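Local coordinates for periplasmic binding protein component of an ABC type zinc uptake transporter (PDB 2OV1) that probably captures zinc in the periplasm and delivers it to an ABC-type transporter for uptake into the cell, at residues 97-102 with 167-172; 160-165 with 180-185. All blocks are in the same frame, centred on the assembly; numbering follows the deposited sequence.

Contact 1. Residues 97-102 with 167-172; sequences VADPHI and SWAYFA
The loop at H101 and I102 runs past S167 and the first turn of helix 169-174 at Y170, with CA atoms 6.0 Å apart both between H101 and S167 and between I102 and Y170. The Y170 side chain spans the gap, its CG opposite the carbonyl carbon (chi1 -72°), and its hydroxyl donates to D99 O over 2.6 Å, in the carbonyl plane and on a lone pair. The same hydroxyl is hydrogen-bonded to L89 N, a dual role that suits tyrosine. I102 CG2 lies over one face of the Y170 ring in a CH-pi contact, 3.6 Å from its centroid, a place fitted to a branched aliphatic residue. A phenylalanine here lacks the hydroxyl, which would probably cost D99 O its donor from the helix and L89 N a partner, weakening the tie between loop and helix. S167 CA sits over the centre of the H101 imidazole, 3.8 Å from the centroid. OD1 of D99 closes an Asx turn by accepting from H101 N, and it also takes H101 ND1 on its syn side at 2.7 Å, nearly in the ring plane. Two waters bridge the segments: one links D99 OD2 to A169 N, while the other donates to H101 O and S167 O and accepts from Y170 N. The ND1 bond and S167 CA over the ring face probably fix the rotation of zinc-binding H101, while its backbone N steadies the carboxylate; with ND1 spent on the aspartate, the geometry is consistent with NE2 meeting the metal.

Contact 2. Residues 160-165 with 180-185; sequences KFIVFH and IPIEVE
E183 and H165 meet because the glutamate chain runs extended, with CG opposite the backbone N (chi1 161°), while the H165 ring is swung beside its own N (chi1 -84°), so that both side chains point the same way. H165 NE2 donates a straight bond, 3.0 Å long, to the anti lone pair of E183 OE2, which lies in the ring plane. The ring of F164 runs alongside, with its CZ 3.4 Å from E183 OE2. F164 also crosses I182 at about a right angle, CD1 meeting I182 CG2, and I182 CD1 reaches I162 CG2 at 3.7 Å. Behind these groups the strands pair in parallel: I180 N donates to F161 O, V163 N to I180 O and I182 N to V163 O, each at 2.8 Å. P181 is tolerated because its nitrogen, in the alternating parallel pattern, faces away from strand 160-163. Just past the strands, E183 N donates to F164 O, a bond between the two loops outside that pattern. H165 binds zinc, and coordination through NE2 would probably require this histidine's bond to E183 to give way; ND1 holds a weak bond to E212. A ligand just beyond the C-terminal end of a strand is a familiar placement in parallel beta-alpha-beta folds such as this one.

The segments alternate along the chain, 97-102, 160-165, 167-172, then 180-185, and the centres of the two contacts lie 12 Å apart. Contact 2 joins the strands of the beta-alpha-beta unit formed by strand 160-163, helix 169-174 and strand 178-181, at one side of the second four-stranded parallel sheet. Contact 1 ties the start of that unit's helix to the loop that follows strand 78-81 of the first sheet. W168 packs on F161 and V163, and A172 on F161, linking the contacts directly. Each contact supplies one zinc-binding histidine, H101 and H165, their side chains about 7 Å apart, with H37 nearby, consistent with a metal site between the two lobes.

Contact 1. Residues 97-102 with 167-172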
ATOM      1  N   VAL A  97      -2.573  11.906 -12.842  1.00 49.47           N
ATOM      2  CA  VAL A  97      -2.009  11.557 -11.544  1.00 44.03           C
ATOM      3  C   VAL A  97      -1.593  10.088 -11.469  1.00 39.69           C
ATOM      4  O   VAL A  97      -2.339   9.196 -11.875  1.00 39.48           O
ATOM      5  CB  VAL A  97      -3.009  11.882 -10.408  1.00 44.38           C
ATOM      6  CG1 VAL A  97      -2.510  11.328  -9.084  1.00 45.60           C
ATOM      7  CG2 VAL A  97      -3.184  13.395 -10.302  1.00 44.70           C
ATOM      8  N   ALA A  98      -0.382   9.858 -10.963  1.00 34.87           N
ATOM      9  CA  ALA A  98       0.173   8.515 -10.817  1.00 29.91           C
ATOM     10  C   ALA A  98      -0.341   7.858  -9.537  1.00 26.69           C
ATOM     11  O   ALA A  98      -0.592   8.526  -8.539  1.00 25.62           O
ATOM     12  CB  ALA A  98       1.692   8.582 -10.794  1.00 28.29           C
ATOM     13  N   ASP A  99      -0.488   6.538  -9.583  1.00 23.35           N
ATOM     14  CA  ASP A  99      -0.982   5.755  -8.453  1.00 19.80           C
ATOM     15  C   ASP A  99       0.161   5.454  -7.465  1.00 17.45           C
ATOM     16  O   ASP A  99       1.133   4.798  -7.830  1.00 15.37           O
ATOM     17  CB  ASP A  99      -1.575   4.455  -8.978  1.00 20.50           C
ATOM     18  CG  ASP A  99      -2.354   3.715  -7.930  1.00 20.17           C
ATOM     19  OD1 ASP A  99      -1.890   3.680  -6.772  1.00 18.72           O
ATOM     20  OD2 ASP A  99      -3.418   3.157  -8.273  1.00 20.12           O
ATOM     21  N   PRO A 100       0.044   5.905  -6.196  1.00 16.10           N
ATOM     22  CA  PRO A 100       1.054   5.716  -5.137  1.00 15.25           C
ATOM     23  C   PRO A 100       1.123   4.374  -4.408  1.00 14.98           C
ATOM     24  O   PRO A 100       2.058   4.147  -3.637  1.00 15.19           O
ATOM     25  CB  PRO A 100       0.730   6.834  -4.136  1.00 15.32           C
ATOM     26  CG  PRO A 100      -0.309   7.690  -4.815  1.00 17.04           C
ATOM     27  CD  PRO A 100      -1.054   6.744  -5.698  1.00 14.35           C
ATOM     28  N   HIS A 101       0.139   3.507  -4.630  1.00 15.68           N
ATOM     29  CA  HIS A 101       0.075   2.216  -3.953  1.00 14.70           C
ATOM     30  C   HIS A 101       1.026   1.170  -4.499  1.00 14.72           C
ATOM     31  O   HIS A 101       0.597   0.083  -4.886  1.00 16.93           O
ATOM     32  CB  HIS A 101      -1.355   1.665  -4.003  1.00 13.95           C
ATOM     33  CG  HIS A 101      -2.393   2.624  -3.518  1.00 12.10           C
ATOM     34  ND1 HIS A 101      -2.977   3.564  -4.338  1.00 10.53           N
ATOM     35  CD2 HIS A 101      -2.925   2.812  -2.287  1.00  9.78           C
ATOM     36  CE1 HIS A 101      -3.822   4.291  -3.633  1.00 10.80           C
ATOM     37  NE2 HIS A 101      -3.808   3.855  -2.386  1.00 10.85           N
ATOM     38  N   ILE A 102       2.313   1.498  -4.524  1.00 13.38           N
ATOM     39  CA  ILE A 102       3.323   0.567  -5.010  1.00 12.70           C
ATOM     40  C   ILE A 102       3.846  -0.253  -3.845  1.00 13.07           C
ATOM     41  O   ILE A 102       4.506  -1.277  -4.038  1.00 12.01           O
ATOM     42  CB  ILE A 102       4.532   1.290  -5.625  1.00 12.40           C
ATOM     43  CG1 ILE A 102       5.125   2.264  -4.594  1.00 13.16           C
ATOM     44  CG2 ILE A 102       4.130   2.002  -6.891  1.00 10.74           C
ATOM     45  CD1 ILE A 102       6.446   2.887  -5.029  1.00 15.08           C
ATOM     46  N   SER A 167      -6.986   0.535  -4.089  1.00 13.01           N
ATOM     47  CA  SER A 167      -5.670   0.600  -3.486  1.00 11.19           C
ATOM     48  C   SER A 167      -4.819  -0.559  -3.982  1.00 12.25           C
ATOM     49  O   SER A 167      -3.622  -0.596  -3.716  1.00 10.78           O
ATOM     50  CB  SER A 167      -5.779   0.509  -1.963  1.00 10.89           C
ATOM     51  OG  SER A 167      -6.774   1.379  -1.470  1.00  9.63           O
ATOM     52  N   TRP A 168      -5.430  -1.496  -4.708  1.00 13.06           N
ATOM     53  CA  TRP A 168      -4.696  -2.663  -5.167  1.00 13.11           C
ATOM     54  C   TRP A 168      -4.417  -2.744  -6.671  1.00 13.83           C
ATOM     55  O   TRP A 168      -4.420  -3.833  -7.248  1.00 14.47           O
ATOM     56  CB  TRP A 168      -5.417  -3.934  -4.666  1.00 11.53           C
ATOM     57  CG  TRP A 168      -5.865  -3.802  -3.226  1.00 14.32           C
ATOM     58  CD1 TRP A 168      -6.960  -3.104  -2.767  1.00 13.86           C
ATOM     59  CD2 TRP A 168      -5.153  -4.221  -2.053  1.00 13.78           C
ATOM     60  NE1 TRP A 168      -6.961  -3.051  -1.398  1.00 13.40           N
ATOM     61  CE2 TRP A 168      -5.867  -3.729  -0.930  1.00 13.70           C
ATOM     62  CE3 TRP A 168      -3.980  -4.958  -1.838  1.00 14.51           C
ATOM     63  CZ2 TRP A 168      -5.441  -3.953   0.388  1.00 12.91           C
ATOM     64  CZ3 TRP A 168      -3.558  -5.177  -0.525  1.00 15.47           C
ATOM     65  CH2 TRP A 168      -4.287  -4.678   0.568  1.00 14.60           C
ATOM     66  N   ALA A 169      -4.149  -1.609  -7.309  1.00 14.74           N
ATOM     67  CA  ALA A 169      -3.897  -1.616  -8.759  1.00 15.28           C
ATOM     68  C   ALA A 169      -2.589  -2.314  -9.113  1.00 16.22           C
ATOM     69  O   ALA A 169      -2.508  -3.041 -10.104  1.00 18.20           O
ATOM     70  CB  ALA A 169      -3.885  -0.183  -9.310  1.00 13.22           C
ATOM     71  N   TYR A 170      -1.565  -2.079  -8.304  1.00 16.85           N
ATOM     72  CA  TYR A 170      -0.269  -2.687  -8.533  1.00 17.24           C
ATOM     73  C   TYR A 170      -0.344  -4.183  -8.235  1.00 16.92           C
ATOM     74  O   TYR A 170      -0.025  -5.027  -9.083  1.00 16.72           O
ATOM     75  CB  TYR A 170       0.760  -1.962  -7.674  1.00 15.29           C
ATOM     76  CG  TYR A 170       1.053  -0.572  -8.208  1.00 15.64           C
ATOM     77  CD1 TYR A 170       1.940  -0.392  -9.270  1.00 15.51           C
ATOM     78  CD2 TYR A 170       0.418   0.560  -7.683  1.00 13.51           C
ATOM     79  CE1 TYR A 170       2.196   0.873  -9.799  1.00 14.14           C
ATOM     80  CE2 TYR A 170       0.667   1.841  -8.212  1.00 12.10           C
ATOM     81  CZ  TYR A 170       1.558   1.983  -9.267  1.00 12.71           C
ATOM     82  OH  TYR A 170       1.837   3.225  -9.794  1.00 10.84           O
ATOM     83  N   PHE A 171      -0.780  -4.503  -7.025  1.00 17.34           N
ATOM     84  CA  PHE A 171      -0.954  -5.887  -6.610  1.00 17.79           C
ATOM     85  C   PHE A 171      -1.761  -6.618  -7.695  1.00 18.02           C
ATOM     86  O   PHE A 171      -1.420  -7.724  -8.097  1.00 19.27           O
ATOM     87  CB  PHE A 171      -1.710  -5.908  -5.276  1.00 16.38           C
ATOM     88  CG  PHE A 171      -2.031  -7.284  -4.771  1.00 15.97           C
ATOM     89  CD1 PHE A 171      -1.249  -7.881  -3.785  1.00 15.74           C
ATOM     90  CD2 PHE A 171      -3.144  -7.968  -5.258  1.00 14.63           C
ATOM     91  CE1 PHE A 171      -1.574  -9.134  -3.288  1.00 17.84           C
ATOM     92  CE2 PHE A 171      -3.477  -9.216  -4.773  1.00 16.10           C
ATOM     93  CZ  PHE A 171      -2.692  -9.806  -3.779  1.00 17.30           C
ATOM     94  N   ALA A 172      -2.827  -5.973  -8.168  1.00 18.66           N
ATOM     95  CA  ALA A 172      -3.699  -6.538  -9.194  1.00 18.76           C
ATOM     96  C   ALA A 172      -2.983  -6.788 -10.526  1.00 19.96           C
ATOM     97  O   ALA A 172      -3.161  -7.835 -11.142  1.00 18.89           O
ATOM     98  CB  ALA A 172      -4.888  -5.627  -9.418  1.00 16.69           C
TER
HETATM   99  O   HOH W   1      -3.829   1.340  -6.404  1.00 15.35           O
HETATM  100  O   HOH W   2      -1.500  -1.549  -5.519  1.00 11.98           O

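Contact 2. Residues 160-165 with 180-185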
ATOM      1  N   LYS A 160     -11.645 -10.637 -11.523  1.00 16.26           N
ATOM      2  CA  LYS A 160     -12.113  -9.351 -11.044  1.00 15.31           C
ATOM      3  C   LYS A 160     -12.545  -9.419  -9.578  1.00 14.77           C
ATOM      4  O   LYS A 160     -13.054 -10.440  -9.123  1.00 15.06           O
ATOM      5  CB  LYS A 160     -13.261  -8.882 -11.970  1.00 13.00           C
ATOM      6  CG  LYS A 160     -12.848  -8.847 -13.470  1.00 14.26           C
ATOM      7  CD  LYS A 160     -13.851  -9.443 -14.504  1.00 15.87           C
ATOM      8  CE  LYS A 160     -13.076  -9.719 -15.849  1.00 19.48           C
ATOM      9  NZ  LYS A 160     -13.803 -10.099 -17.141  1.00 11.48           N
ATOM     10  N   PHE A 161     -12.275  -8.360  -8.827  1.00 14.06           N
ATOM     11  CA  PHE A 161     -12.708  -8.308  -7.433  1.00 16.34           C
ATOM     12  C   PHE A 161     -13.157  -6.885  -7.141  1.00 15.68           C
ATOM     13  O   PHE A 161     -12.551  -5.922  -7.610  1.00 14.88           O
ATOM     14  CB  PHE A 161     -11.612  -8.785  -6.455  1.00 17.16           C
ATOM     15  CG  PHE A 161     -10.344  -7.976  -6.487  1.00 18.90           C
ATOM     16  CD1 PHE A 161      -9.993  -7.161  -5.410  1.00 19.56           C
ATOM     17  CD2 PHE A 161      -9.474  -8.068  -7.569  1.00 18.09           C
ATOM     18  CE1 PHE A 161      -8.788  -6.457  -5.410  1.00 18.67           C
ATOM     19  CE2 PHE A 161      -8.270  -7.371  -7.584  1.00 17.54           C
ATOM     20  CZ  PHE A 161      -7.922  -6.567  -6.506  1.00 17.80           C
ATOM     21  N   ILE A 162     -14.260  -6.768  -6.409  1.00 14.96           N
ATOM     22  CA  ILE A 162     -14.838  -5.474  -6.073  1.00 14.24           C
ATOM     23  C   ILE A 162     -14.161  -4.868  -4.862  1.00 14.35           C
ATOM     24  O   ILE A 162     -14.100  -5.496  -3.802  1.00 16.20           O
ATOM     25  CB  ILE A 162     -16.350  -5.602  -5.746  1.00 14.26           C
ATOM     26  CG1 ILE A 162     -17.109  -6.145  -6.962  1.00 14.51           C
ATOM     27  CG2 ILE A 162     -16.907  -4.249  -5.320  1.00 12.74           C
ATOM     28  CD1 ILE A 162     -18.558  -6.519  -6.656  1.00 15.06           C
ATOM     29  N   VAL A 163     -13.644  -3.654  -5.012  1.00 13.36           N
ATOM     30  CA  VAL A 163     -13.010  -2.974  -3.883  1.00 11.95           C
ATOM     31  C   VAL A 163     -13.666  -1.633  -3.641  1.00 11.35           C
ATOM     32  O   VAL A 163     -14.053  -0.955  -4.587  1.00  9.66           O
ATOM     33  CB  VAL A 163     -11.501  -2.724  -4.102  1.00 12.53           C
ATOM     34  CG1 VAL A 163     -10.768  -4.052  -4.193  1.00 11.92           C
ATOM     35  CG2 VAL A 163     -11.278  -1.892  -5.336  1.00  8.22           C
ATOM     36  N   PHE A 164     -13.802  -1.257  -2.372  1.00 12.17           N
ATOM     37  CA  PHE A 164     -14.401   0.024  -2.040  1.00 12.56           C
ATOM     38  C   PHE A 164     -13.465   1.110  -2.538  1.00 11.55           C
ATOM     39  O   PHE A 164     -13.914   2.120  -3.055  1.00 11.67           O
ATOM     40  CB  PHE A 164     -14.608   0.163  -0.530  1.00 13.70           C
ATOM     41  CG  PHE A 164     -15.023   1.543  -0.106  1.00 15.15           C
ATOM     42  CD1 PHE A 164     -16.203   2.102  -0.581  1.00 16.71           C
ATOM     43  CD2 PHE A 164     -14.217   2.292   0.747  1.00 17.38           C
ATOM     44  CE1 PHE A 164     -16.573   3.396  -0.213  1.00 17.71           C
ATOM     45  CE2 PHE A 164     -14.573   3.583   1.122  1.00 17.65           C
ATOM     46  CZ  PHE A 164     -15.754   4.136   0.640  1.00 18.79           C
ATOM     47  N   HIS A 165     -12.163   0.901  -2.366  1.00 12.74           N
ATOM     48  CA  HIS A 165     -11.155   1.851  -2.840  1.00 15.01           C
ATOM     49  C   HIS A 165     -10.125   1.122  -3.685  1.00 15.17           C
ATOM     50  O   HIS A 165      -9.714   0.012  -3.360  1.00 15.41           O
ATOM     51  CB  HIS A 165     -10.466   2.566  -1.678  1.00 16.04           C
ATOM     52  CG  HIS A 165     -11.221   3.753  -1.181  1.00 18.64           C
ATOM     53  ND1 HIS A 165     -10.773   4.550  -0.153  1.00 20.12           N
ATOM     54  CD2 HIS A 165     -12.410   4.282  -1.576  1.00 18.75           C
ATOM     55  CE1 HIS A 165     -11.648   5.516   0.071  1.00 20.98           C
ATOM     56  NE2 HIS A 165     -12.649   5.373  -0.782  1.00 20.20           N
ATOM     57  N   ILE A 180     -12.469  -3.695  -9.304  1.00 17.82           N
ATOM     58  CA  ILE A 180     -13.662  -2.953  -9.681  1.00 16.46           C
ATOM     59  C   ILE A 180     -13.889  -2.045  -8.472  1.00 17.02           C
ATOM     60  O   ILE A 180     -14.381  -2.479  -7.430  1.00 15.55           O
ATOM     61  CB  ILE A 180     -14.877  -3.896  -9.879  1.00 16.66           C
ATOM     62  CG1 ILE A 180     -14.487  -5.092 -10.766  1.00 17.07           C
ATOM     63  CG2 ILE A 180     -16.030  -3.137 -10.510  1.00 15.84           C
ATOM     64  CD1 ILE A 180     -13.836  -4.711 -12.086  1.00 18.70           C
ATOM     65  N   PRO A 181     -13.487  -0.776  -8.586  1.00 17.34           N
ATOM     66  CA  PRO A 181     -13.624   0.209  -7.516  1.00 18.03           C
ATOM     67  C   PRO A 181     -14.981   0.868  -7.393  1.00 19.01           C
ATOM     68  O   PRO A 181     -15.559   1.329  -8.376  1.00 20.69           O
ATOM     69  CB  PRO A 181     -12.524   1.212  -7.841  1.00 17.79           C
ATOM     70  CG  PRO A 181     -12.569   1.242  -9.311  1.00 18.28           C
ATOM     71  CD  PRO A 181     -12.666  -0.234  -9.679  1.00 17.57           C
ATOM     72  N   ILE A 182     -15.470   0.897  -6.159  1.00 19.56           N
ATOM     73  CA  ILE A 182     -16.749   1.491  -5.799  1.00 19.81           C
ATOM     74  C   ILE A 182     -16.636   3.014  -5.788  1.00 21.55           C
ATOM     75  O   ILE A 182     -17.520   3.712  -6.278  1.00 22.59           O
ATOM     76  CB  ILE A 182     -17.166   1.059  -4.376  1.00 21.57           C
ATOM     77  CG1 ILE A 182     -17.414  -0.448  -4.330  1.00 20.61           C
ATOM     78  CG2 ILE A 182     -18.357   1.870  -3.910  1.00 19.42           C
ATOM     79  CD1 ILE A 182     -18.463  -0.928  -5.280  1.00 21.39           C
ATOM     80  N   GLU A 183     -15.547   3.513  -5.205  1.00 22.25           N
ATOM     81  CA  GLU A 183     -15.297   4.946  -5.075  1.00 24.43           C
ATOM     82  C   GLU A 183     -13.853   5.332  -5.413  1.00 27.33           C
ATOM     83  O   GLU A 183     -12.905   4.895  -4.755  1.00 27.35           O
ATOM     84  CB  GLU A 183     -15.653   5.400  -3.639  1.00 23.45           C
ATOM     85  CG  GLU A 183     -15.035   6.740  -3.177  1.00 24.03           C
ATOM     86  CD  GLU A 183     -15.639   7.288  -1.861  1.00 24.78           C
ATOM     87  OE1 GLU A 183     -16.760   7.839  -1.895  1.00 24.14           O
ATOM     88  OE2 GLU A 183     -14.995   7.169  -0.792  1.00 22.33           O
ATOM     89  N   VAL A 184     -13.695   6.142  -6.458  1.00 29.95           N
ATOM     90  CA  VAL A 184     -12.382   6.628  -6.886  1.00 33.86           C
ATOM     91  C   VAL A 184     -12.375   8.150  -6.715  1.00 37.40           C
ATOM     92  O   VAL A 184     -13.327   8.823  -7.100  1.00 38.04           O
ATOM     93  CB  VAL A 184     -12.099   6.284  -8.380  1.00 31.45           C
ATOM     94  CG1 VAL A 184     -12.033   4.781  -8.567  1.00 30.21           C
ATOM     95  CG2 VAL A 184     -13.181   6.881  -9.270  1.00 32.77           C
ATOM     96  N   GLU A 185     -11.314   8.696  -6.136  1.00 41.83           N
ATOM     97  CA  GLU A 185     -11.253  10.139  -5.948  1.00 47.31           C
ATOM     98  C   GLU A 185     -10.966  10.871  -7.252  1.00 49.43           C
ATOM     99  O   GLU A 185     -10.139  10.431  -8.048  1.00 50.27           O
ATOM    100  CB  GLU A 185     -10.209  10.486  -4.878  1.00 49.72           C
ATOM    101  CG  GLU A 185     -10.720  10.174  -3.486  1.00 53.60           C
ATOM    102  CD  GLU A 185     -12.062  10.839  -3.230  1.00 56.58           C
ATOM    103  OE1 GLU A 185     -12.067  12.050  -2.913  1.00 57.94           O
ATOM    104  OE2 GLU A 185     -13.109  10.163  -3.373  1.00 56.65           O
TER